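BSU-2 beta-lactamase (Bacillus subtilis, PDB 6W5E) is a class D beta-lactamase that probably inactivates beta-lactam antibiotics by hydrolysing their four-membered ring. Local coordinates at residues Y150-I155 against S167-S171; R67-Q72 against T242-D246. One frame throughout, in Å; residues are numbered along the deposited sequence.

Contact 1. Residues Y150-I155 against S167-S171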
loop_
_atom_site.group_PDB
_atom_site.type_symbol
_atom_site.label_atom_id
_atom_site.label_comp_id
_atom_site.label_asym_id
_atom_site.label_seq_id
_atom_site.Cartn_x
_atom_site.Cartn_y
_atom_site.Cartn_z
ATOM N N TYR A 150 -9.899 -7.670 -5.362
ATOM C CA TYR A 150 -8.459 -7.459 -5.235
ATOM C C TYR A 150 -7.707 -8.258 -6.298
ATOM O O TYR A 150 -7.270 -9.385 -6.068
ATOM C CB TYR A 150 -7.992 -7.778 -3.818
ATOM C CG TYR A 150 -6.640 -7.174 -3.529
ATOM C CD1 TYR A 150 -5.474 -7.876 -3.809
ATOM C CD2 TYR A 150 -6.527 -5.893 -3.008
ATOM C CE1 TYR A 150 -4.234 -7.329 -3.561
ATOM C CE2 TYR A 150 -5.282 -5.331 -2.766
ATOM C CZ TYR A 150 -4.142 -6.057 -3.046
ATOM O OH TYR A 150 -2.902 -5.522 -2.794
ATOM N N GLY A 151 -7.528 -7.648 -7.469
ATOM C CA GLY A 151 -6.707 -8.253 -8.513
ATOM C C GLY A 151 -7.251 -9.587 -8.987
ATOM O O GLY A 151 -8.465 -9.788 -9.106
ATOM N N ASN A 152 -6.344 -10.528 -9.255
ATOM C CA ASN A 152 -6.778 -11.851 -9.691
ATOM C C ASN A 152 -7.291 -12.713 -8.543
ATOM O O ASN A 152 -7.746 -13.833 -8.793
ATOM C CB ASN A 152 -5.678 -12.577 -10.485
ATOM C CG ASN A 152 -4.529 -13.088 -9.610
ATOM O OD1 ASN A 152 -4.433 -12.787 -8.418
ATOM N ND2 ASN A 152 -3.644 -13.872 -10.215
ATOM N N GLU A 153 -7.212 -12.228 -7.299
ATOM C CA GLU A 153 -7.750 -12.912 -6.123
ATOM C C GLU A 153 -7.170 -14.313 -5.923
ATOM O O GLU A 153 -7.766 -15.135 -5.224
ATOM C CB GLU A 153 -9.288 -12.934 -6.130
ATOM C CG GLU A 153 -9.909 -11.574 -6.440
ATOM C CD GLU A 153 -11.422 -11.615 -6.511
ATOM O OE1 GLU A 153 -12.011 -12.618 -6.047
ATOM O OE2 GLU A 153 -12.020 -10.643 -7.023
ATOM N N ASP A 154 -6.004 -14.601 -6.497
ATOM C CA ASP A 154 -5.460 -15.956 -6.509
ATOM C C ASP A 154 -4.553 -16.147 -5.293
ATOM O O ASP A 154 -3.446 -15.602 -5.244
ATOM C CB ASP A 154 -4.698 -16.191 -7.812
ATOM C CG ASP A 154 -4.298 -17.639 -7.999
ATOM O OD1 ASP A 154 -4.242 -18.382 -6.993
ATOM O OD2 ASP A 154 -4.012 -18.023 -9.152
ATOM N N ILE A 155 -5.010 -16.947 -4.327
ATOM C CA ILE A 155 -4.249 -17.218 -3.112
ATOM C C ILE A 155 -3.665 -18.632 -3.102
ATOM O O ILE A 155 -3.241 -19.120 -2.057
ATOM C CB ILE A 155 -5.039 -16.892 -1.830
ATOM C CG1 ILE A 155 -6.263 -17.798 -1.662
ATOM C CG2 ILE A 155 -5.487 -15.438 -1.841
ATOM C CD1 ILE A 155 -6.949 -17.685 -0.280
ATOM N N SER A 167 1.252 -16.099 -6.257
ATOM C CA SER A 167 0.079 -16.289 -7.104
ATOM C C SER A 167 -0.772 -15.037 -7.253
ATOM O O SER A 167 -1.381 -14.833 -8.310
ATOM C CB SER A 167 -0.767 -17.446 -6.564
ATOM O OG SER A 167 -1.239 -17.162 -5.251
ATOM N N LEU A 168 -0.852 -14.206 -6.222
ATOM C CA LEU A 168 -1.746 -13.056 -6.270
ATOM C C LEU A 168 -1.118 -11.924 -7.077
ATOM O O LEU A 168 0.061 -11.599 -6.898
ATOM C CB LEU A 168 -2.038 -12.571 -4.853
ATOM C CG LEU A 168 -2.935 -11.339 -4.714
ATOM C CD1 LEU A 168 -4.320 -11.590 -5.275
ATOM C CD2 LEU A 168 -3.001 -10.923 -3.261
ATOM N N THR A 169 -1.902 -11.339 -7.981
ATOM C CA THR A 169 -1.463 -10.186 -8.752
ATOM C C THR A 169 -2.568 -9.139 -8.784
ATOM O O THR A 169 -3.753 -9.456 -8.658
ATOM C CB THR A 169 -1.087 -10.578 -10.187
ATOM O OG1 THR A 169 -2.264 -11.007 -10.875
ATOM C CG2 THR A 169 -0.046 -11.697 -10.195
ATOM N N ILE A 170 -2.164 -7.887 -8.962
ATOM C CA ILE A 170 -3.099 -6.769 -9.019
ATOM C C ILE A 170 -2.438 -5.666 -9.833
ATOM O O ILE A 170 -1.228 -5.442 -9.724
ATOM C CB ILE A 170 -3.490 -6.303 -7.595
ATOM C CG1 ILE A 170 -4.573 -5.220 -7.652
ATOM C CG2 ILE A 170 -2.253 -5.858 -6.807
ATOM C CD1 ILE A 170 -5.111 -4.818 -6.304
ATOM N N SER A 171 -3.212 -5.002 -10.684
ATOM C CA SER A 171 -2.594 -3.952 -11.484
ATOM C C SER A 171 -2.499 -2.667 -10.672
ATOM O O SER A 171 -3.240 -2.474 -9.701
ATOM C CB SER A 171 -3.395 -3.697 -12.756
ATOM O OG SER A 171 -4.556 -2.941 -12.467
#

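Contact 2. Residues R67-Q72 against T242-D246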
loop_
_atom_site.group_PDB
_atom_site.type_symbol
_atom_site.label_atom_id
_atom_site.label_comp_id
_atom_site.label_asym_id
_atom_site.label_seq_id
_atom_site.Cartn_x
_atom_site.Cartn_y
_atom_site.Cartn_z
ATOM N N ARG A 67 1.744 -0.038 -18.426
ATOM C CA ARG A 67 2.194 -0.637 -17.179
ATOM C C ARG A 67 1.139 -0.509 -16.086
ATOM O O ARG A 67 1.011 -1.404 -15.240
ATOM C CB ARG A 67 3.533 -0.037 -16.746
ATOM C CG ARG A 67 4.160 -0.811 -15.610
ATOM C CD ARG A 67 5.570 -0.377 -15.289
ATOM N NE ARG A 67 6.018 -1.043 -14.075
ATOM C CZ ARG A 67 6.883 -2.052 -14.038
ATOM N NH1 ARG A 67 7.423 -2.523 -15.155
ATOM N NH2 ARG A 67 7.200 -2.592 -12.876
ATOM N N ALA A 68 0.362 0.576 -16.101
ATOM C CA ALA A 68 -0.688 0.758 -15.110
ATOM C C ALA A 68 -1.722 -0.355 -15.169
ATOM O O ALA A 68 -2.365 -0.649 -14.154
ATOM C CB ALA A 68 -1.358 2.121 -15.290
ATOM N N ASN A 69 -1.873 -0.999 -16.322
ATOM C CA ASN A 69 -2.857 -2.055 -16.501
ATOM C C ASN A 69 -2.281 -3.455 -16.339
ATOM O O ASN A 69 -3.023 -4.429 -16.469
ATOM C CB ASN A 69 -3.535 -1.912 -17.867
ATOM C CG ASN A 69 -4.666 -0.913 -17.839
ATOM O OD1 ASN A 69 -5.553 -0.994 -16.987
ATOM N ND2 ASN A 69 -4.619 0.067 -18.733
ATOM N N GLN A 70 -0.987 -3.588 -16.048
ATOM C CA GLN A 70 -0.364 -4.899 -15.913
ATOM C C GLN A 70 -0.452 -5.365 -14.466
ATOM O O GLN A 70 0.073 -4.702 -13.560
ATOM C CB GLN A 70 1.096 -4.858 -16.350
ATOM C CG GLN A 70 1.275 -4.602 -17.821
ATOM C CD GLN A 70 0.713 -5.715 -18.693
ATOM O OE1 GLN A 70 0.755 -6.897 -18.330
ATOM N NE2 GLN A 70 0.191 -5.344 -19.856
ATOM N N ARG A 71 -1.093 -6.513 -14.253
ATOM C CA ARG A 71 -1.178 -7.074 -12.912
ATOM C C ARG A 71 0.191 -7.555 -12.459
ATOM O O ARG A 71 0.913 -8.214 -13.211
ATOM C CB ARG A 71 -2.176 -8.224 -12.875
ATOM C CG ARG A 71 -3.609 -7.768 -12.949
ATOM C CD ARG A 71 -4.544 -8.922 -12.716
ATOM N NE ARG A 71 -5.894 -8.437 -12.462
ATOM C CZ ARG A 71 -6.987 -9.176 -12.592
ATOM N NH1 ARG A 71 -6.900 -10.448 -12.987
ATOM N NH2 ARG A 71 -8.167 -8.640 -12.328
ATOM N N GLN A 72 0.549 -7.218 -11.223
ATOM C CA GLN A 72 1.848 -7.559 -10.670
ATOM C C GLN A 72 1.658 -8.019 -9.233
ATOM O O GLN A 72 0.641 -7.727 -8.601
ATOM C CB GLN A 72 2.801 -6.361 -10.765
ATOM C CG GLN A 72 3.098 -5.967 -12.209
ATOM C CD GLN A 72 3.779 -4.635 -12.312
ATOM O OE1 GLN A 72 4.925 -4.483 -11.889
ATOM N NE2 GLN A 72 3.080 -3.649 -12.878
ATOM N N THR A 242 2.459 4.191 -7.187
ATOM C CA THR A 242 3.686 4.142 -7.967
ATOM C C THR A 242 4.193 2.710 -7.996
ATOM O O THR A 242 4.193 2.025 -6.968
ATOM C CB THR A 242 4.742 5.051 -7.350
ATOM O OG1 THR A 242 4.210 6.375 -7.279
ATOM C CG2 THR A 242 6.023 5.057 -8.188
ATOM N N ASN A 243 4.604 2.255 -9.179
ATOM C CA ASN A 243 5.085 0.890 -9.349
ATOM C C ASN A 243 6.250 0.920 -10.330
ATOM O O ASN A 243 6.166 1.593 -11.361
ATOM C CB ASN A 243 3.941 0.002 -9.866
ATOM C CG ASN A 243 4.419 -1.297 -10.458
ATOM O OD1 ASN A 243 4.641 -1.387 -11.663
ATOM N ND2 ASN A 243 4.573 -2.318 -9.620
ATOM N N VAL A 244 7.339 0.216 -9.999
ATOM C CA VAL A 244 8.596 0.319 -10.738
ATOM C C VAL A 244 9.293 -1.040 -10.794
ATOM O O VAL A 244 9.081 -1.915 -9.948
ATOM C CB VAL A 244 9.565 1.369 -10.124
ATOM C CG1 VAL A 244 9.022 2.780 -10.266
ATOM C CG2 VAL A 244 9.859 1.041 -8.660
ATOM N N ASP A 245 10.173 -1.186 -11.791
ATOM C CA ASP A 245 11.097 -2.315 -11.871
ATOM C C ASP A 245 12.352 -2.033 -11.048
ATOM O O ASP A 245 13.476 -2.109 -11.556
ATOM C CB ASP A 245 11.424 -2.642 -13.343
ATOM C CG ASP A 245 12.373 -1.630 -13.993
ATOM O OD1 ASP A 245 12.287 -0.429 -13.671
ATOM O OD2 ASP A 245 13.207 -2.041 -14.839
ATOM N N ASP A 246 12.165 -1.723 -9.768
ATOM C CA ASP A 246 13.212 -1.260 -8.862
ATOM C C ASP A 246 12.656 -1.453 -7.457
ATOM O O ASP A 246 11.604 -2.072 -7.282
ATOM C CB ASP A 246 13.552 0.203 -9.178
ATOM C CG ASP A 246 14.977 0.592 -8.805
ATOM O OD1 ASP A 246 15.539 0.048 -7.833
ATOM O OD2 ASP A 246 15.542 1.475 -9.485
#

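Contact 1. Residues Y150-I155 against S167-S171
Two non-regular segments, Y150-I155 and S167-S171, are stitched together within the loop joining helix 138-147 to helix 172-184, mainly through N152 and the backbone of T169. N152 N donates to T169 O at 2.9 Å. With CG between its backbone N and carbonyl carbon (chi1 74°), N152 also turns its amide back onto the facing segment: OD1 receives T169 N at 2.9 Å, while ND2 lies 3.1 Å from S167 O in a nearly straight bond. The amide's second duty is local, since D154 N reaches OD1 from the opposite face to T169 N and closes an Asx turn; three bonds thus fix its rotation. Y150-G151-N152 is the YGN motif of class D beta-lactamases, here spanning the start of a type II' turn from Y150 to E153. G151, at positive phi, brings its CA to 3.2 Å from T169 O, a CA-H...O contact. Over the Y150 ring, I170 CD1 sits 3.5 Å from the centroid, a CH-pi contact 9° off the normal, and L168 CD2 approaches obliquely; F78, next to carboxylated K79, meets this ring edge-to-face. Farther along, S167 OG donates to D154 O at 2.7 Å and also bonds G157 N.

Contact 2. Residues R67-Q72 against T242-D246
An extended chain, with CG anti to the backbone N (chi1 -169°), carries the R67 guanidinium from helix 65-68 out to N243, whose own CG takes the corresponding position and turns the amide to meet it. R67 NE donates to N243 OD1 at 2.8 Å, and its NH2 adds a weak bond to the same oxygen; the oxygen lies at the edge of the guanidinium, whose plane is 25° from that of the amide. Q72 and N243 reach towards each other from opposite directions, their amide planes almost perpendicular: Q72 NE2 gives a bond of 3.0 Å to N243 OD1 from the opposite face to R67 NE, while Q72 OE1 takes N243 ND2 at 3.2 Å. N243 belongs to strand 236-244 in the antiparallel sheet of the alpha/beta domain of the serine beta-lactamase fold. Its backbone pairs with T49 on strand 48-54, while its buried side chain joins both the end of helix 65-68, through R67, and the following loop, through Q72, to the sheet. Q72 NE2 is steadied by Q70 O at 3.3 Å, with the acceptor in its amide plane. Where the strand ends, R67 NH2 comes obliquely to within 3.3 Å of V244 C. R67 NH1 binds a malonate ion, probably from the crystallisation liquor, and makes a long, weak ion pair with D47.

How the contacts relate
From the N terminus the chain forms strands 48-54 and 59-63 and then leaves helix 65-68 through residues 67-72, the opening half of contact 2, before passing carboxylated K79 and the helices from 81-88 to 138-147. Contact 1 closes a short loop of 11 intervening residues without helix or strand. After helix 172-184 the chain returns to the central sheet, and only at 242-246 does contact 2 close its loop of 169 residues, with contact 1 nested inside. The two also touch: I170 N lies 2.8 Å from Q72 O, a probable hydrogen bond, and R71 packs against T169 and N152. The loop between the helices is thereby linked, through residues 67-72, to the C-terminal end of strand 236-244, an inner strand of the sheet.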